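Local coordinates for protein IclR transcriptional regulator (Thermotoga maritima, PDB 1MKM) that probably binds DNA as a repressor-type transcription factor of the IclR family, with a winged helix-turn-helix domain joined to a C-terminal effector-binding domain, at the interface of chains A and B. Coordinates in Å, arbitrary orientation; residue numbers count along the deposited sequence, not the author numbering. Chains: chain A/B, IclR transcriptional regulator.

Contact 1: the interface of chains A and B. Residues chain A 67, 70-71, 74; chain B 18, 67, 70-71.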
loop_
_atom_site.group_PDB
_atom_site.type_symbol
_atom_site.label_atom_id
_atom_site.label_comp_id
_atom_site.label_asym_id
_atom_site.label_seq_id
_atom_site.Cartn_x
_atom_site.Cartn_y
_atom_site.Cartn_z
ATOM N N LEU A 67 16.584 0.165 24.015
ATOM C CA LEU A 67 15.848 -0.968 23.460
ATOM C C LEU A 67 14.434 -0.527 23.062
ATOM O O LEU A 67 13.851 -1.052 22.120
ATOM C CB LEU A 67 15.791 -2.109 24.482
ATOM C CG LEU A 67 17.166 -2.725 24.668
ATOM C CD1 LEU A 67 17.249 -3.440 26.007
ATOM C CD2 LEU A 67 17.456 -3.665 23.482
ATOM N N TYR A 70 14.946 1.740 19.858
ATOM C CA TYR A 70 15.158 0.887 18.691
ATOM C C TYR A 70 13.900 0.105 18.344
ATOM O O TYR A 70 13.582 -0.089 17.170
ATOM C CB TYR A 70 16.256 -0.136 18.952
ATOM C CG TYR A 70 17.657 0.376 18.846
ATOM C CD1 TYR A 70 17.993 1.374 17.940
ATOM C CD2 TYR A 70 18.675 -0.207 19.590
ATOM C CE1 TYR A 70 19.309 1.772 17.776
ATOM C CE2 TYR A 70 19.990 0.185 19.431
ATOM C CZ TYR A 70 20.301 1.170 18.525
ATOM O OH TYR A 70 21.614 1.538 18.379
ATOM N N GLY A 71 13.222 -0.380 19.386
ATOM C CA GLY A 71 12.020 -1.164 19.189
ATOM C C GLY A 71 10.961 -0.431 18.397
ATOM O O GLY A 71 10.489 -0.905 17.371
ATOM N N VAL A 74 11.926 0.526 14.822
ATOM C CA VAL A 74 11.887 -0.591 13.891
ATOM C C VAL A 74 10.446 -0.953 13.560
ATOM O O VAL A 74 10.112 -1.121 12.395
ATOM C CB VAL A 74 12.612 -1.840 14.472
ATOM C CG1 VAL A 74 12.458 -3.023 13.532
ATOM C CG2 VAL A 74 14.088 -1.534 14.674
ATOM N N VAL B 18 19.521 -0.438 11.692
ATOM C CA VAL B 18 18.273 0.066 12.271
ATOM C C VAL B 18 17.935 1.465 11.768
ATOM O O VAL B 18 16.777 1.746 11.450
ATOM C CB VAL B 18 18.324 0.143 13.818
ATOM C CG1 VAL B 18 17.395 1.244 14.312
ATOM C CG2 VAL B 18 17.876 -1.171 14.432
ATOM N N LEU B 67 14.410 -6.722 18.162
ATOM C CA LEU B 67 14.431 -5.398 18.771
ATOM C C LEU B 67 13.009 -4.947 19.160
ATOM O O LEU B 67 12.795 -4.385 20.243
ATOM C CB LEU B 67 15.099 -4.436 17.792
ATOM C CG LEU B 67 16.469 -3.837 18.169
ATOM C CD1 LEU B 67 17.302 -4.802 18.948
ATOM C CD2 LEU B 67 17.185 -3.391 16.921
ATOM N N TYR B 70 12.156 -6.722 22.171
ATOM C CA TYR B 70 12.915 -6.202 23.312
ATOM C C TYR B 70 12.296 -4.930 23.875
ATOM O O TYR B 70 12.176 -4.768 25.090
ATOM C CB TYR B 70 14.377 -5.952 22.918
ATOM C CG TYR B 70 15.238 -7.194 22.959
ATOM C CD1 TYR B 70 14.695 -8.434 23.312
ATOM C CD2 TYR B 70 16.610 -7.134 22.648
ATOM C CE1 TYR B 70 15.488 -9.577 23.353
ATOM C CE2 TYR B 70 17.407 -8.269 22.680
ATOM C CZ TYR B 70 16.843 -9.482 23.033
ATOM O OH TYR B 70 17.614 -10.606 23.074
ATOM N N GLY B 71 11.913 -4.030 22.980
ATOM C CA GLY B 71 11.293 -2.794 23.405
ATOM C C GLY B 71 10.045 -3.058 24.234
ATOM O O GLY B 71 9.857 -2.428 25.275
#
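A:Leu67 and B:Tyr70 meet where the helices that follow the winged helix-turn-helix of this IclR-family regulator, A 66-77 and B 66-75, pack across each other. The methyl CD2 of A:Leu67 reaches the CD2 side of the B:Tyr70 ring, 3.7 Å from that ring carbon CD2, and also touches CB, the two side chains running at a slant to each other. On the reciprocal side the pairing changes: B:Leu67 sets CG and its methyl CD2 against CB, the root of the A:Tyr70 side chain, with CG 3.8 Å from A:Tyr70 CB. The chi1 of B:Leu67, -113°, lies well away from a staggered value, which may reflect crowding or simply imprecise modelling. A:Tyr70 turns its ring toward helix 6-19 of chain B, CG lying beside its own backbone N (chi1 -79°). There its side chain and that of B:Val18 cross at about a right angle, B:Val18 CG1 lying 3.7 Å from A:Tyr70 CD1. The other branch of the valine, CG2, turns to A:Val74 and meets its CG2 at 3.8 Å, again almost at a right angle, so B:Val18 fills the angle between two residues one helical turn apart. At the crossing the backbones come close, each glycine presenting its CA to a leucine carbonyl: A:Leu67 O lies 3.4 Å from B:Gly71 CA, and B:Leu67 O 3.5 Å from A:Gly71 CA.

Contact 2: the interface of chains A and B. Residues chain A 65, 68-69, 72; chain B 71, 75, 127-128.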
loop_
_atom_site.group_PDB
_atom_site.type_symbol
_atom_site.label_atom_id
_atom_site.label_comp_id
_atom_site.label_asym_id
_atom_site.label_seq_id
_atom_site.Cartn_x
_atom_site.Cartn_y
_atom_site.Cartn_z
ATOM N N TYR A 65 16.804 2.115 28.056
ATOM C CA TYR A 65 15.794 2.799 27.277
ATOM C C TYR A 65 16.007 2.697 25.780
ATOM O O TYR A 65 15.052 2.753 25.005
ATOM C CB TYR A 65 15.729 4.254 27.729
ATOM C CG TYR A 65 15.284 4.383 29.175
ATOM C CD1 TYR A 65 15.979 5.181 30.086
ATOM C CD2 TYR A 65 14.160 3.700 29.631
ATOM C CE1 TYR A 65 15.567 5.289 31.410
ATOM C CE2 TYR A 65 13.739 3.805 30.952
ATOM C CZ TYR A 65 14.447 4.596 31.834
ATOM O OH TYR A 65 14.023 4.656 33.142
ATOM N N ILE A 68 13.891 0.451 23.774
ATOM C CA ILE A 68 12.566 0.946 23.430
ATOM C C ILE A 68 12.749 1.832 22.222
ATOM O O ILE A 68 11.998 1.743 21.252
ATOM C CB ILE A 68 11.926 1.765 24.579
ATOM C CG1 ILE A 68 11.831 0.905 25.843
ATOM C CG2 ILE A 68 10.569 2.238 24.164
ATOM C CD1 ILE A 68 11.061 1.537 27.010
ATOM N N GLU A 69 13.776 2.669 22.257
ATOM C CA GLU A 69 14.023 3.578 21.130
ATOM C C GLU A 69 14.149 2.807 19.826
ATOM O O GLU A 69 13.533 3.163 18.814
ATOM C CB GLU A 69 15.279 4.398 21.396
ATOM C CG GLU A 69 15.591 5.426 20.335
ATOM C CD GLU A 69 16.260 6.654 20.915
ATOM O OE1 GLU A 69 17.169 6.489 21.756
ATOM O OE2 GLU A 69 15.881 7.783 20.529
ATOM N N SER A 72 10.606 0.752 18.864
ATOM C CA SER A 72 9.577 1.539 18.214
ATOM C C SER A 72 10.023 2.035 16.862
ATOM O O SER A 72 9.228 2.120 15.924
ATOM C CB SER A 72 9.213 2.701 19.111
ATOM O OG SER A 72 9.111 2.215 20.439
ATOM N N GLY B 71 11.913 -4.030 22.980
ATOM C CA GLY B 71 11.293 -2.794 23.405
ATOM C C GLY B 71 10.045 -3.058 24.234
ATOM O O GLY B 71 9.857 -2.428 25.275
ATOM N N LEU B 75 9.170 -1.887 28.026
ATOM C CA LEU B 75 7.948 -1.104 28.287
ATOM C C LEU B 75 7.076 -1.888 29.259
ATOM O O LEU B 75 6.406 -1.332 30.119
ATOM C CB LEU B 75 7.180 -0.862 26.983
ATOM C CG LEU B 75 7.718 0.262 26.098
ATOM C CD1 LEU B 75 7.176 0.153 24.705
ATOM C CD2 LEU B 75 7.360 1.591 26.717
ATOM N N LEU B 127 8.901 6.765 21.272
ATOM C CA LEU B 127 9.118 6.049 22.527
ATOM C C LEU B 127 10.599 5.799 22.786
ATOM O O LEU B 127 11.383 5.682 21.856
ATOM C CB LEU B 127 8.351 4.722 22.537
ATOM C CG LEU B 127 6.834 4.822 22.726
ATOM C CD1 LEU B 127 6.520 5.895 23.739
ATOM C CD2 LEU B 127 6.171 5.176 21.431
ATOM N N GLY B 128 10.981 5.728 24.054
ATOM C CA GLY B 128 12.376 5.495 24.369
ATOM C C GLY B 128 13.239 6.743 24.391
ATOM O O GLY B 128 14.244 6.780 25.083
#
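A:Ile68 is gripped by chain B through apolar contacts on both of its branches. The longer branch runs extended (chi2 -173°) and its end, CD1, crosses the B:Leu75 side chain aslant, 3.7 Å from CG and equally close to the methyl CD2. The short branch CG2, placed opposite the backbone N by a chi1 of -58°, points into the bend made by B:Leu127 and B:Gly128, lying 3.7 Å from B:Leu127 CB. Shortening A:Ile68 to an alanine removes both branches and would probably leave B:Leu75 without its partner and open a gap beside B:Leu127.

Contacts with the main chain make up a second group. The same CG2 lies 3.5 Å from B:Gly128 N, while A:Ile68 CB faces B:Gly128 CA. B:Gly128 has a positive phi of 85°, readily adopted by glycine, and its N and CA lie against the isoleucine. A:Ile68 CA also lies 4.0 Å from B:Gly71 CA. A:Glu69 adds its CA, 3.5 Å from B:Leu127 O.

Among polar groups, the hydroxyl of A:Ser72 bonds back along its own helix to A:Ile68 O at 3.0 Å, from above the carbonyl plane. Held there, OG presents itself to B:Leu127 CB at 3.4 Å. In the fold, helix 66-77 of chain A thus lies between the end of helix 66-75 of chain B and a loop of chain B's C-terminal domain.

Contacts 1 and 2 lie side by side, the centres of their C-alpha atoms about 7 Å apart, and share B:Gly71. Both also use helix 66-77 of chain A, by different faces: contact 1 faces the partner's helix 66-75 and, through B:Val18, its helix 6-19; contact 2 faces the end of the same helix and the loop of B:Leu127 and B:Gly128. One helix therefore touches both parts of the other subunit, which could couple their relative positions. The whole interface departs from exact two-fold symmetry. In the deposited four-copy assembly this pairing may represent a dimer; the structure alone does not show DNA bound.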